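Long-range contacts in putative ribose 5-phosphate isomerase (Leishmania infantum, PDB 6FXW), which probably catalyses the interconversion of ribose 5-phosphate and ribulose 5-phosphate in the pentose phosphate pathway, as a type B isomerase: residues Cys12-Tyr17 / Pro41-Val47; Asp66-Leu70 / Ala108-Cys112; Cys93-Ala99 / Asp125-Phe130. All blocks are in the same frame, centred on the assembly; numbering follows the deposited sequence. Where two conformers were deposited one is given.

Interaction 1: Cys12-Tyr17 / Pro41-Val47; sequences CDHAAY and PSSDTSV. With SO4 (sulfate ion), chain B.
The carbonyl of Cys-12 abuts the ring of Pro-41, with Cys-12 O only 3.1 Å from Pro-41 CD. This joins the loops that follow two neighbouring parallel strands, 6-12 and 33-38, of the Rossmann-like alpha/beta fold of the RpiB family. As in such folds, loops at the C-terminal ends of the strands commonly form the active site.

Asp-13 forms an Asx turn. Its OD1 accepts from Ala-15 N at 2.9 Å, and the donor comes from above the carboxylate plane. A water donates hydrogen bonds to both Asp-13 OD2 and Val-47 O. Methyl CG2 of Val-47 packs 3.8 Å from Asp-13 CA.

His-14 has chi1 48°, which puts CG between its own N and carbonyl carbon and turns the ring toward the 45-47 backbone. Ser-46 CA makes an off-centre CH-pi contact, 4.2 Å from the ring centroid, and Val-47 O lies at the edge. NE2 donates to sulfate O2 at 2.8 Å. Arg-116, with Arg-140 and Arg-144 of the second subunit, also binds this sulfate. The site is consistent with a phosphate pocket shared between subunits, as in relatives.

Tyr-17 extends CG anti to its backbone N (chi1 -179°) and brings its ring against the 41-44 loop. The Asp-44 carboxylate plane is tilted 14° from the ring plane, with OD1 near Tyr-17 CD2. Ser-43 O sits 3.4 Å above one ring face, toward the rim, while Pro-41 O meets the edge, 3.3 Å from Tyr-17 CE1.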
loop_
_atom_site.group_PDB
_atom_site.type_symbol
_atom_site.label_atom_id
_atom_site.label_comp_id
_atom_site.label_asym_id
_atom_site.label_seq_id
_atom_site.Cartn_x
_atom_site.Cartn_y
_atom_site.Cartn_z
ATOM N N CYS A 12 17.361 -13.972 -0.554
ATOM C CA CYS A 12 16.774 -13.237 0.527
ATOM C C CYS A 12 17.759 -13.214 1.667
ATOM O O CYS A 12 18.800 -13.873 1.637
ATOM C CB CYS A 12 15.427 -13.845 0.963
ATOM S SG CYS A 12 15.675 -15.525 1.641
ATOM N N ASP A 13 17.432 -12.366 2.651
ATOM C CA ASP A 13 18.150 -12.375 3.932
ATOM C C ASP A 13 17.313 -13.172 4.943
ATOM O O ASP A 13 16.327 -13.834 4.575
ATOM C CB ASP A 13 18.589 -10.990 4.375
ATOM C CG ASP A 13 17.435 -10.067 4.815
ATOM O OD1 ASP A 13 16.278 -10.515 4.840
ATOM O OD2 ASP A 13 17.745 -8.959 5.245
ATOM N N HIS A 14 17.634 -13.054 6.196
ATOM C CA HIS A 14 16.998 -13.866 7.218
ATOM C C HIS A 14 15.556 -13.397 7.446
ATOM O O HIS A 14 14.756 -14.119 8.015
ATOM C CB HIS A 14 17.728 -13.742 8.532
ATOM C CG HIS A 14 18.001 -12.367 8.909
ATOM N ND1 HIS A 14 19.022 -11.626 8.344
ATOM C CD2 HIS A 14 17.276 -11.527 9.697
ATOM C CE1 HIS A 14 18.901 -10.378 8.778
ATOM N NE2 HIS A 14 17.877 -10.308 9.640
ATOM N N ALA A 15 15.225 -12.188 7.012
ATOM C CA ALA A 15 13.827 -11.737 7.249
ATOM C C ALA A 15 12.835 -12.691 6.567
ATOM O O ALA A 15 11.685 -12.887 7.052
ATOM C CB ALA A 15 13.637 -10.377 6.731
ATOM N N ALA A 16 13.234 -13.308 5.448
ATOM C CA ALA A 16 12.391 -14.161 4.679
ATOM C C ALA A 16 12.680 -15.635 4.903
ATOM O O ALA A 16 12.143 -16.490 4.219
ATOM C CB ALA A 16 12.479 -13.841 3.204
ATOM N N TYR A 17 13.466 -15.927 5.902
ATOM C CA TYR A 17 13.872 -17.355 6.064
ATOM C C TYR A 17 12.675 -18.207 6.410
ATOM O O TYR A 17 12.490 -19.260 5.809
ATOM C CB TYR A 17 15.001 -17.492 7.058
ATOM C CG TYR A 17 15.451 -18.898 7.219
ATOM C CD1 TYR A 17 16.147 -19.508 6.213
ATOM C CD2 TYR A 17 15.261 -19.541 8.398
ATOM C CE1 TYR A 17 16.597 -20.818 6.336
ATOM C CE2 TYR A 17 15.653 -20.871 8.554
ATOM C CZ TYR A 17 16.345 -21.470 7.514
ATOM O OH TYR A 17 16.852 -22.783 7.608
ATOM N N PRO A 41 19.825 -17.791 2.591
ATOM C CA PRO A 41 20.331 -18.589 3.622
ATOM C C PRO A 41 19.596 -19.918 3.811
ATOM O O PRO A 41 18.372 -19.994 3.684
ATOM C CB PRO A 41 20.195 -17.749 4.878
ATOM C CG PRO A 41 19.123 -16.715 4.614
ATOM C CD PRO A 41 19.139 -16.566 3.148
ATOM N N SER A 42 20.380 -20.969 4.074
ATOM C CA SER A 42 19.810 -22.298 4.312
ATOM C C SER A 42 20.032 -22.664 5.755
ATOM O O SER A 42 20.168 -23.780 6.087
ATOM C CB SER A 42 20.393 -23.345 3.334
ATOM O OG SER A 42 19.738 -23.204 2.062
ATOM N N SER A 43 20.093 -21.645 6.585
ATOM C CA SER A 43 20.155 -21.841 8.033
ATOM C C SER A 43 19.463 -20.691 8.675
ATOM O O SER A 43 19.306 -19.637 8.034
ATOM C CB SER A 43 21.583 -21.842 8.553
ATOM O OG SER A 43 21.508 -21.590 9.944
ATOM N N ASP A 44 19.090 -20.880 9.963
ATOM C CA ASP A 44 18.443 -19.858 10.753
ATOM C C ASP A 44 19.354 -18.836 11.381
ATOM O O ASP A 44 19.234 -18.490 12.583
ATOM C CB ASP A 44 17.570 -20.542 11.799
ATOM C CG ASP A 44 16.518 -19.614 12.401
ATOM O OD1 ASP A 44 16.194 -18.555 11.810
ATOM O OD2 ASP A 44 16.031 -19.981 13.484
ATOM N N THR A 45 20.239 -18.239 10.561
ATOM C CA THR A 45 21.284 -17.318 11.048
ATOM C C THR A 45 20.962 -15.862 10.565
ATOM O O THR A 45 20.250 -15.657 9.600
ATOM C CB THR A 45 22.669 -17.837 10.544
ATOM O OG1 THR A 45 22.624 -18.045 9.106
ATOM C CG2 THR A 45 23.070 -19.202 11.219
ATOM N N SER A 46 21.473 -14.876 11.257
ATOM C CA SER A 46 21.384 -13.494 10.754
ATOM C C SER A 46 22.396 -13.353 9.639
ATOM O O SER A 46 23.544 -13.716 9.790
ATOM C CB SER A 46 21.760 -12.564 11.899
ATOM O OG SER A 46 21.486 -11.277 11.495
ATOM N N VAL A 47 21.992 -12.673 8.523
ATOM C CA VAL A 47 22.858 -12.466 7.455
ATOM C C VAL A 47 22.678 -11.045 6.876
ATOM O O VAL A 47 21.774 -10.342 7.347
ATOM C CB VAL A 47 22.693 -13.547 6.391
ATOM C CG1 VAL A 47 22.920 -14.971 6.913
ATOM C CG2 VAL A 47 21.273 -13.527 5.820
HETATM S S SO4 B . 17.120 -7.035 11.455
HETATM O O1 SO4 B . 16.886 -6.796 12.933
HETATM O O2 SO4 B . 16.527 -8.315 11.069
HETATM O O3 SO4 B . 16.384 -5.821 10.807
HETATM O O4 SO4 B . 18.545 -7.038 11.286
HETATM O O HOH W 1 20.260 -8.315 6.071
#

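Interaction 2: Asp66-Leu70 / Ala108-Cys112; sequences DTGIL and AHILC. With SO4 (sulfate ion), chain C.
Three backbone hydrogen bonds join Gly-68 and Leu-70 to the chain from His-109 to Leu-111. Gly-68 N donates to His-109 O at 3.0 Å, and Gly-68 O accepts from Leu-111 N at 2.9 Å. Gly-68 therefore straddles Ile-110. The ladder continues with Leu-70 N donating to Leu-111 O at 2.8 Å, so Leu-111 in turn straddles Ile-69.

CA-H...O contacts fill in the ladder. Ile-110 CA approaches Gly-68 O, and Cys-112 CA approaches Leu-70 O, each at 3.3 Å.

The two strands run parallel, with 13° between their short axes. Strand 67-72 is the middle strand of the five-stranded parallel sheet of this Rossmann-like alpha/beta fold, and 110-114 is its neighbour. Strand 6-12 pairs with the other edge of 67-70.

Apolar contacts line both faces. On one face Leu-70 lies across Ile-110, with CD1 of Leu-70 3.7 Å from CG2 of Ile-110. Helices 49-61 and 76-83 pack over this side. Gly-68, paired directly with Ile-110, has no side chain, and its CA lies 4.1 Å from Ile-110 CG1. On the other face Ile-69 and Leu-111 lie side by side and point the same way, CG1 of Ile-69 being 4.1 Å from CD2 of Leu-111. Helix 120-131 packs against Leu-111.

Just before strand 110-114, His-109 NE2 donates to sulfate O2 at 2.8 Å in the ring plane, nearly straight (169°), and Arg-89 also binds that ion.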
loop_
_atom_site.group_PDB
_atom_site.type_symbol
_atom_site.label_atom_id
_atom_site.label_comp_id
_atom_site.label_asym_id
_atom_site.label_seq_id
_atom_site.Cartn_x
_atom_site.Cartn_y
_atom_site.Cartn_z
ATOM N N ASP A 66 17.362 -15.829 -15.733
ATOM C CA ASP A 66 16.871 -14.793 -16.554
ATOM C C ASP A 66 16.376 -13.633 -15.754
ATOM O O ASP A 66 16.340 -12.456 -16.270
ATOM C CB ASP A 66 15.611 -15.340 -17.318
ATOM C CG ASP A 66 15.976 -16.415 -18.290
ATOM O OD1 ASP A 66 16.956 -16.245 -19.085
ATOM O OD2 ASP A 66 15.337 -17.424 -18.198
ATOM N N THR A 67 15.935 -13.911 -14.553
ATOM C CA THR A 67 15.215 -12.890 -13.749
ATOM C C THR A 67 15.471 -13.206 -12.309
ATOM O O THR A 67 15.842 -14.353 -11.946
ATOM C CB THR A 67 13.712 -12.753 -14.134
ATOM O OG1 THR A 67 13.040 -11.830 -13.246
ATOM C CG2 THR A 67 13.002 -14.013 -14.005
ATOM N N GLY A 68 15.357 -12.234 -11.421
ATOM C CA GLY A 68 15.605 -12.459 -10.053
ATOM C C GLY A 68 14.499 -11.926 -9.158
ATOM O O GLY A 68 13.750 -11.007 -9.580
ATOM N N ILE A 69 14.378 -12.499 -7.983
ATOM C CA ILE A 69 13.509 -11.961 -6.922
ATOM C C ILE A 69 14.367 -11.822 -5.705
ATOM O O ILE A 69 14.977 -12.815 -5.288
ATOM C CB ILE A 69 12.323 -12.899 -6.706
ATOM C CG1 ILE A 69 11.507 -13.042 -8.005
ATOM C CG2 ILE A 69 11.466 -12.353 -5.607
ATOM C CD1 ILE A 69 10.363 -14.069 -7.906
ATOM N N LEU A 70 14.387 -10.670 -5.040
ATOM C CA LEU A 70 15.144 -10.420 -3.853
ATOM C C LEU A 70 14.195 -9.973 -2.732
ATOM O O LEU A 70 13.354 -9.118 -2.958
ATOM C CB LEU A 70 16.210 -9.370 -4.082
ATOM C CG LEU A 70 17.374 -9.810 -4.955
ATOM C CD1 LEU A 70 18.283 -8.635 -5.251
ATOM C CD2 LEU A 70 18.142 -10.891 -4.244
ATOM N N ALA A 108 12.632 -4.251 -15.741
ATOM C CA ALA A 108 13.510 -4.632 -14.643
ATOM C C ALA A 108 13.884 -6.109 -14.686
ATOM O O ALA A 108 13.046 -6.973 -15.053
ATOM C CB ALA A 108 12.849 -4.399 -13.280
ATOM N N HIS A 109 15.116 -6.392 -14.391
ATOM C CA HIS A 109 15.590 -7.771 -14.224
ATOM C C HIS A 109 15.230 -8.411 -12.949
ATOM O O HIS A 109 15.093 -9.643 -12.885
ATOM C CB HIS A 109 17.133 -7.847 -14.301
ATOM C CG HIS A 109 17.728 -7.217 -15.509
ATOM N ND1 HIS A 109 18.065 -5.862 -15.524
ATOM C CD2 HIS A 109 18.040 -7.707 -16.758
ATOM C CE1 HIS A 109 18.563 -5.561 -16.730
ATOM N NE2 HIS A 109 18.556 -6.652 -17.509
ATOM N N ILE A 110 15.109 -7.600 -11.888
ATOM C CA ILE A 110 14.964 -8.110 -10.492
ATOM C C ILE A 110 13.793 -7.424 -9.839
ATOM O O ILE A 110 13.654 -6.192 -9.948
ATOM C CB ILE A 110 16.254 -7.930 -9.671
ATOM C CG1 ILE A 110 17.439 -8.749 -10.304
ATOM C CG2 ILE A 110 16.016 -8.359 -8.208
ATOM C CD1 ILE A 110 18.710 -8.652 -9.562
ATOM N N LEU A 111 12.969 -8.224 -9.219
ATOM C CA LEU A 111 11.859 -7.800 -8.391
ATOM C C LEU A 111 12.397 -7.763 -6.962
ATOM O O LEU A 111 12.871 -8.805 -6.452
ATOM C CB LEU A 111 10.762 -8.786 -8.506
ATOM C CG LEU A 111 9.643 -8.764 -7.457
ATOM C CD1 LEU A 111 8.879 -7.404 -7.511
ATOM C CD2 LEU A 111 8.750 -9.972 -7.656
ATOM N N CYS A 112 12.207 -6.647 -6.231
ATOM C CA CYS A 112 12.573 -6.531 -4.829
ATOM C C CYS A 112 11.301 -6.343 -3.999
ATOM O O CYS A 112 10.483 -5.522 -4.339
ATOM C CB CYS A 112 13.493 -5.371 -4.631
ATOM S SG CYS A 112 15.063 -5.540 -5.507
HETATM S S SO4 C . 19.116 -5.338 -20.812
HETATM O O1 SO4 C . 17.617 -5.421 -20.825
HETATM O O2 SO4 C . 19.651 -6.564 -20.072
HETATM O O3 SO4 C . 19.566 -5.362 -22.252
HETATM O O4 SO4 C . 19.687 -4.073 -20.265
HETATM O O HOH W 2 12.486 -9.735 -15.412
#

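Interaction 3: Cys93-Ala99 / Asp125-Phe130; sequences CYDHVTA and DIIETF
Ala-99 and Phe-130 bring two helices close, with CA of Ala-99 5.1 Å from CA of Phe-130. One turn earlier, CA of His-96 lies 5.4 Å from CA of Ile-126. Helix 96-104 starts here, and Asp-95 is its N-cap. Asp-95 OD1 accepts from Thr-98 N at 2.9 Å and also from Thr-98 OG1, so two bonds grip this oxygen. This is helix-helix packing of 96-104 with 120-131 in the Rossmann-like fold, on the face of the parallel sheet that carries Leu-111. It also borders other subunits of the tetramer: the His-96 ring stacks on His-96 of the third subunit, and Tyr-94 stacks on Tyr-94 of the second.

The Ala-99 methyl sits where the helices come close. Its CB rests 3.6 Å from Ile-126 O and also touches CG2 of Ile-126 and of Thr-129. The far end of Ile-126, CD1, reaches into the turn before helix 96-104 and lies 3.4 Å from Tyr-94 C.

His-96 carries the polar part. With chi1 -172°, CG is anti to the backbone N, and the ring reaches across to helix 120-131. ND1 donates to Asp-125 OD1 at 2.7 Å, nearly straight (167°). It meets OD1 on the syn side of the carboxylate, somewhat out of its plane, while OD1 lies in the His-96 ring plane. Ring and carboxylate are almost coplanar. A water accepts from His-96 N and donates to Asp-125 OD2, giving the carboxylate a second link. Thr-129 OG1 donates to Asp-125 O, one turn back along its helix. The Thr-129 methyl, CG2, sits over one face of the His-96 ring, 4.2 Å from the centroid.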
loop_
_atom_site.group_PDB
_atom_site.type_symbol
_atom_site.label_atom_id
_atom_site.label_comp_id
_atom_site.label_asym_id
_atom_site.label_seq_id
_atom_site.Cartn_x
_atom_site.Cartn_y
_atom_site.Cartn_z
ATOM N N CYS A 93 8.788 -3.396 -5.631
ATOM C CA CYS A 93 7.364 -3.449 -5.908
ATOM C C CYS A 93 6.603 -3.904 -4.691
ATOM O O CYS A 93 7.092 -4.695 -3.857
ATOM C CB CYS A 93 7.022 -4.382 -7.050
ATOM S SG CYS A 93 7.908 -4.017 -8.585
ATOM N N TYR A 94 5.408 -3.334 -4.514
ATOM C CA TYR A 94 4.585 -3.622 -3.358
ATOM C C TYR A 94 3.120 -3.823 -3.715
ATOM O O TYR A 94 2.301 -3.963 -2.804
ATOM C CB TYR A 94 4.690 -2.436 -2.380
ATOM C CG TYR A 94 4.266 -1.121 -2.928
ATOM C CD1 TYR A 94 5.176 -0.339 -3.596
ATOM C CD2 TYR A 94 2.997 -0.674 -2.808
ATOM C CE1 TYR A 94 4.790 0.911 -4.093
ATOM C CE2 TYR A 94 2.598 0.547 -3.414
ATOM C CZ TYR A 94 3.558 1.287 -4.043
ATOM O OH TYR A 94 3.159 2.540 -4.571
ATOM N N ASP A 95 2.792 -3.810 -4.978
ATOM C CA ASP A 95 1.462 -4.072 -5.425
ATOM C C ASP A 95 1.459 -4.479 -6.884
ATOM O O ASP A 95 2.499 -4.583 -7.549
ATOM C CB ASP A 95 0.562 -2.846 -5.141
ATOM C CG ASP A 95 0.712 -1.828 -6.183
ATOM O OD1 ASP A 95 1.765 -1.607 -6.814
ATOM O OD2 ASP A 95 -0.342 -1.224 -6.481
ATOM N N HIS A 96 0.265 -4.680 -7.433
ATOM C CA HIS A 96 0.111 -5.123 -8.819
ATOM C C HIS A 96 0.611 -4.073 -9.781
ATOM O O HIS A 96 1.269 -4.392 -10.833
ATOM C CB HIS A 96 -1.373 -5.430 -9.062
ATOM C CG HIS A 96 -1.659 -6.056 -10.370
ATOM N ND1 HIS A 96 -1.778 -7.423 -10.516
ATOM C CD2 HIS A 96 -1.858 -5.521 -11.604
ATOM C CE1 HIS A 96 -2.142 -7.685 -11.775
ATOM N NE2 HIS A 96 -2.146 -6.546 -12.473
ATOM N N VAL A 97 0.282 -2.804 -9.558
ATOM C CA VAL A 97 0.624 -1.815 -10.531
ATOM C C VAL A 97 2.133 -1.575 -10.601
ATOM O O VAL A 97 2.700 -1.458 -11.704
ATOM C CB VAL A 97 -0.092 -0.498 -10.186
ATOM C CG1 VAL A 97 0.518 0.670 -10.942
ATOM C CG2 VAL A 97 -1.576 -0.680 -10.480
ATOM N N THR A 98 2.824 -1.540 -9.462
ATOM C CA THR A 98 4.258 -1.414 -9.486
ATOM C C THR A 98 4.926 -2.635 -10.124
ATOM O O THR A 98 5.839 -2.495 -10.934
ATOM C CB THR A 98 4.870 -1.132 -8.105
ATOM O OG1 THR A 98 4.380 -2.075 -7.125
ATOM C CG2 THR A 98 4.498 0.263 -7.660
ATOM N N ALA A 99 4.381 -3.810 -9.811
ATOM C CA ALA A 99 4.919 -5.006 -10.516
ATOM C C ALA A 99 4.782 -4.930 -11.988
ATOM O O ALA A 99 5.731 -5.202 -12.763
ATOM C CB ALA A 99 4.240 -6.252 -9.994
ATOM N N ASP A 125 0.544 -11.959 -5.879
ATOM C CA ASP A 125 0.165 -11.149 -7.023
ATOM C C ASP A 125 1.317 -10.430 -7.630
ATOM O O ASP A 125 1.462 -10.335 -8.846
ATOM C CB ASP A 125 -0.930 -10.151 -6.603
ATOM C CG ASP A 125 -1.278 -9.093 -7.695
ATOM O OD1 ASP A 125 -1.556 -9.467 -8.829
ATOM O OD2 ASP A 125 -1.423 -7.948 -7.207
ATOM N N ILE A 126 2.208 -9.896 -6.795
ATOM C CA ILE A 126 3.368 -9.173 -7.298
ATOM C C ILE A 126 4.222 -10.117 -8.170
ATOM O O ILE A 126 4.666 -9.746 -9.279
ATOM C CB ILE A 126 4.202 -8.574 -6.165
ATOM C CG1 ILE A 126 3.467 -7.475 -5.375
ATOM C CG2 ILE A 126 5.546 -8.064 -6.652
ATOM C CD1 ILE A 126 4.118 -7.047 -4.072
ATOM N N ILE A 127 4.519 -11.296 -7.612
ATOM C CA ILE A 127 5.364 -12.259 -8.302
ATOM C C ILE A 127 4.747 -12.674 -9.603
ATOM O O ILE A 127 5.435 -12.640 -10.650
ATOM C CB ILE A 127 5.688 -13.415 -7.357
ATOM C CG1 ILE A 127 6.647 -13.003 -6.260
ATOM C CG2 ILE A 127 6.323 -14.575 -8.121
ATOM C CD1 ILE A 127 6.957 -14.069 -5.172
ATOM N N GLU A 128 3.466 -13.088 -9.564
ATOM C CA GLU A 128 2.832 -13.544 -10.786
ATOM C C GLU A 128 2.797 -12.457 -11.854
ATOM O O GLU A 128 3.105 -12.714 -12.994
ATOM C CB GLU A 128 1.437 -13.990 -10.485
ATOM C CG GLU A 128 1.387 -15.285 -9.737
ATOM C CD GLU A 128 0.034 -15.860 -9.380
ATOM O OE1 GLU A 128 -0.962 -15.129 -9.552
ATOM O OE2 GLU A 128 0.024 -17.010 -8.823
ATOM N N THR A 129 2.548 -11.188 -11.491
ATOM C CA THR A 129 2.516 -10.086 -12.417
ATOM C C THR A 129 3.904 -9.814 -12.973
ATOM O O THR A 129 4.086 -9.631 -14.145
ATOM C CB THR A 129 1.957 -8.896 -11.708
ATOM O OG1 THR A 129 0.632 -9.257 -11.219
ATOM C CG2 THR A 129 1.907 -7.674 -12.665
ATOM N N PHE A 130 4.901 -9.742 -12.096
ATOM C CA PHE A 130 6.281 -9.457 -12.561
ATOM C C PHE A 130 6.792 -10.447 -13.557
ATOM O O PHE A 130 7.437 -10.111 -14.559
ATOM C CB PHE A 130 7.206 -9.401 -11.338
ATOM C CG PHE A 130 8.596 -8.923 -11.626
ATOM C CD1 PHE A 130 8.911 -7.581 -11.628
ATOM C CD2 PHE A 130 9.602 -9.821 -11.894
ATOM C CE1 PHE A 130 10.164 -7.110 -11.811
ATOM C CE2 PHE A 130 10.880 -9.351 -12.131
ATOM C CZ PHE A 130 11.168 -8.003 -12.139
HETATM O O HOH W 3 -1.780 -5.768 -5.390
#

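How the interactions relate
Interaction 2 is the core, its centre about 2 Å from the centre of the chain, and it is mostly backbone pairing and aliphatic packing. Interactions 1 and 3 lie farther out and both touch the second subunit. Interaction 1 is a partly exposed loop contact; interaction 3 is buried and joins two helices and the turn before one of them. Interactions 1 and 2 each have a histidine-sulfate bond at their margin, whereas interaction 3 uses a histidine-carboxylate bond. Helix 120-131 of interaction 3 packs on strand 110-114 of interaction 2, and Cys-112 O probably accepts from Cys-93 N. Segment 12-17 of interaction 1 packs on strand 67-72, though interactions 1 and 2 themselves do not touch.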